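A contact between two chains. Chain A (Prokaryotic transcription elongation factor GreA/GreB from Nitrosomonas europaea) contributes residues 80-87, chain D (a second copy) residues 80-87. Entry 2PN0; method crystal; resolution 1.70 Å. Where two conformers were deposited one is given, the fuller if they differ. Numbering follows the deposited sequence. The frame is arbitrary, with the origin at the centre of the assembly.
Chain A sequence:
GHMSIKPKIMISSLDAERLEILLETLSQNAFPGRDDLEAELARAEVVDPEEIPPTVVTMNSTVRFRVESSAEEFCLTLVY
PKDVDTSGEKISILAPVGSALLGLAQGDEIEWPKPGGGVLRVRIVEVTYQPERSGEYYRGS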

# COMPACT_ATOMS: atom_id res chain seq x y z
N TYR A 80 3.31 -9.76 -9.18
CA TYR A 80 2.17 -9.50 -10.05
C TYR A 80 0.86 -9.81 -9.32
O TYR A 80 0.89 -10.54 -8.33
CB TYR A 80 2.29 -10.35 -11.31
CG TYR A 80 3.41 -9.88 -12.21
CD1 TYR A 80 3.26 -8.76 -13.04
CD2 TYR A 80 4.64 -10.55 -12.23
CE1 TYR A 80 4.30 -8.33 -13.87
CE2 TYR A 80 5.68 -10.11 -13.04
CZ TYR A 80 5.50 -9.01 -13.87
OH TYR A 80 6.52 -8.59 -14.70
N PRO A 81 -0.27 -9.21 -9.76
CA PRO A 81 -1.56 -9.45 -9.08
C PRO A 81 -1.87 -10.94 -8.82
O PRO A 81 -2.35 -11.26 -7.73
CB PRO A 81 -2.57 -8.79 -10.00
CG PRO A 81 -1.81 -7.62 -10.54
CD PRO A 81 -0.42 -8.19 -10.82
N LYS A 82 -1.54 -11.83 -9.78
CA LYS A 82 -1.81 -13.28 -9.62
C LYS A 82 -1.22 -13.87 -8.33
O LYS A 82 -1.73 -14.88 -7.82
CB LYS A 82 -1.31 -14.06 -10.84
CG LYS A 82 0.18 -13.98 -11.07
CD LYS A 82 0.56 -14.59 -12.43
CE LYS A 82 1.89 -14.05 -12.94
NZ LYS A 82 3.04 -14.35 -12.06
N ASP A 83 -0.18 -13.23 -7.78
CA ASP A 83 0.58 -13.85 -6.70
C ASP A 83 0.43 -13.26 -5.31
O ASP A 83 1.10 -13.71 -4.36
CB ASP A 83 2.04 -13.95 -7.09
CG ASP A 83 2.25 -14.90 -8.24
OD1 ASP A 83 1.66 -16.02 -8.19
OD2 ASP A 83 3.01 -14.56 -9.17
N VAL A 84 -0.44 -12.28 -5.14
CA VAL A 84 -0.63 -11.81 -3.78
C VAL A 84 -1.39 -12.90 -3.03
O VAL A 84 -2.11 -13.70 -3.64
CB VAL A 84 -1.24 -10.37 -3.65
CG1 VAL A 84 -0.99 -9.54 -4.93
CG2 VAL A 84 -2.70 -10.39 -3.24
N ASP A 85 -1.14 -12.99 -1.73
CA ASP A 85 -1.85 -13.94 -0.89
C ASP A 85 -2.37 -13.24 0.38
O ASP A 85 -2.31 -12.01 0.46
CB ASP A 85 -0.96 -15.15 -0.59
CG ASP A 85 0.25 -14.79 0.21
OD1 ASP A 85 0.19 -13.79 0.97
OD2 ASP A 85 1.26 -15.51 0.12
N THR A 86 -2.89 -14.00 1.34
CA THR A 86 -3.50 -13.40 2.54
C THR A 86 -2.51 -13.25 3.71
O THR A 86 -2.92 -12.93 4.83
CB THR A 86 -4.73 -14.23 3.02
OG1 THR A 86 -4.29 -15.55 3.37
CG2 THR A 86 -5.79 -14.31 1.94
N SER A 87 -1.23 -13.47 3.45
CA SER A 87 -0.22 -13.51 4.52
C SER A 87 0.15 -12.11 5.02
O SER A 87 0.50 -11.94 6.20
CB SER A 87 1.03 -14.28 4.09
OG SER A 87 1.74 -13.58 3.08
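Chain D, residues 80-87: YPKDVDTS

The two copies meet through the same segment, residues 80-87, and chain D runs antiparallel to chain A. Pro A81 lies opposite Thr D86, with CA atoms 5.0 Å apart, and Thr A86 lies opposite Pro D81, with CA atoms 5.1 Å apart. Val A84 and Val D84 fall between these two pairs. The contact buries 302 Å² in all, and no direct hydrogen bond crosses it.

Chain D closely repeats the backbone of chain A at first. Tyr D80 is extended, at phi/psi -71/153. Pro D81, Lys D82 and Asp D83 then turn, and Asp D83 N donates to Tyr D80 O at 2.9 Å. Asp A83 N makes the same bond to Tyr A80 O, also 2.9 Å. From Val D84 the chain extends again, which brings Thr D86 back alongside chain A.

Pro D81 points toward chain A. Its ring is C-gamma exo, as in Pro A81. Its CB is 4.0 Å from Thr A86 CB, and its O is 3.7 Å from Thr A86 CG2. At the other end Pro A81 CB packs 3.4 Å from Thr D86 O and 3.8 Å from Thr D86 CB. The threonines thus offer carbon surface to the prolines. Both have chi1 in p, at 62° in Thr A86 and 37° in Thr D86. Thr D86 points sideways, whereas Thr A86 points toward its partner.

In the middle Val A84 CG2 meets Val D84 CG1 at 4.2 Å, an apolar contact. Val D84 is in p, at 65°, in the conformer given here; a second was deposited. Val A84 lies between wells, at -23°.

The two lysines differ in conformation. Lys D82 has chi1 in m and is then t throughout, an extended chain. Its CG lies 3.9 Å from Thr A86 CG2. Lys A82 points away, with chi1 and chi4 in p. That shape brings its NZ to Asp A83 OD2, 2.9 Å away, in a salt bridge.

Asp A85 and Asp D85 both point away from the other stretch. Asp A85 OD1 accepts from Ser A87 N at 2.9 Å and from Ser A87 OG at 2.6 Å; chi1 of the serine, 69° (p), suits the second bond. Asp D85 OD1 is hydrogen-bonded elsewhere in the structure. In chain D, Ser D87 has chi1 in m, and Ser D87 N makes only a weak bond to Asp D85 OD2, at 3.4 Å.

One water links the backbones, donating to Asp A85 O at 3.1 Å and to Pro D81 O at 2.8 Å.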

# COMPACT_ATOMS: atom_id res chain seq x y z
N TYR D 80 -10.92 -7.00 4.23
CA TYR D 80 -10.24 -8.10 4.92
C TYR D 80 -9.38 -8.89 3.90
O TYR D 80 -9.68 -8.88 2.70
CB TYR D 80 -11.27 -9.03 5.57
CG TYR D 80 -11.96 -8.38 6.79
CD1 TYR D 80 -11.29 -8.29 8.03
CD2 TYR D 80 -13.27 -7.85 6.71
CE1 TYR D 80 -11.89 -7.71 9.15
CE2 TYR D 80 -13.89 -7.26 7.83
CZ TYR D 80 -13.20 -7.22 9.05
OH TYR D 80 -13.74 -6.65 10.16
N PRO D 81 -8.30 -9.53 4.37
CA PRO D 81 -7.28 -10.10 3.48
C PRO D 81 -7.79 -11.00 2.35
O PRO D 81 -7.26 -10.94 1.24
CB PRO D 81 -6.39 -10.88 4.44
CG PRO D 81 -6.47 -10.06 5.70
CD PRO D 81 -7.91 -9.68 5.78
N LYS D 82 -8.83 -11.76 2.62
CA LYS D 82 -9.36 -12.75 1.67
C LYS D 82 -10.16 -12.12 0.54
O LYS D 82 -10.39 -12.77 -0.49
CB LYS D 82 -10.22 -13.75 2.42
CG LYS D 82 -9.40 -14.77 3.21
CD LYS D 82 -10.31 -15.74 3.96
CE LYS D 82 -9.51 -16.66 4.90
NZ LYS D 82 -10.31 -17.84 5.31
N ASP D 83 -10.56 -10.85 0.73
CA ASP D 83 -11.45 -10.13 -0.17
C ASP D 83 -10.77 -9.19 -1.17
O ASP D 83 -11.43 -8.49 -1.96
CB ASP D 83 -12.53 -9.42 0.63
CG ASP D 83 -13.47 -10.39 1.34
OD1 ASP D 83 -13.62 -11.56 0.87
OD2 ASP D 83 -14.06 -10.01 2.37
N VAL D 84 -9.43 -9.16 -1.14
CA VAL D 84 -8.70 -8.30 -2.03
C VAL D 84 -8.90 -8.83 -3.46
O VAL D 84 -9.00 -10.04 -3.65
CB VAL D 84 -7.20 -8.27 -1.67
CG1 VAL D 84 -6.55 -9.64 -1.88
CG2 VAL D 84 -6.49 -7.20 -2.47
N ASP D 85 -8.99 -7.89 -4.41
CA ASP D 85 -9.12 -8.17 -5.85
C ASP D 85 -7.72 -8.10 -6.48
O ASP D 85 -6.75 -7.92 -5.76
CB ASP D 85 -10.05 -7.15 -6.54
CG ASP D 85 -9.40 -5.75 -6.75
OD1 ASP D 85 -8.47 -5.36 -6.00
OD2 ASP D 85 -9.85 -5.02 -7.67
N THR D 86 -7.64 -8.23 -7.80
CA THR D 86 -6.38 -8.28 -8.54
C THR D 86 -6.29 -7.12 -9.57
O THR D 86 -5.58 -7.25 -10.60
CB THR D 86 -6.28 -9.59 -9.39
OG1 THR D 86 -7.57 -9.93 -9.91
CG2 THR D 86 -5.74 -10.76 -8.59
N SER D 87 -7.04 -6.04 -9.36
CA SER D 87 -7.07 -4.96 -10.35
C SER D 87 -6.82 -3.54 -9.85
O SER D 87 -7.09 -2.53 -10.55
CB SER D 87 -8.33 -5.07 -11.22
OG SER D 87 -8.21 -6.22 -12.05
O HOH W 1 -4.62 -10.06 0.94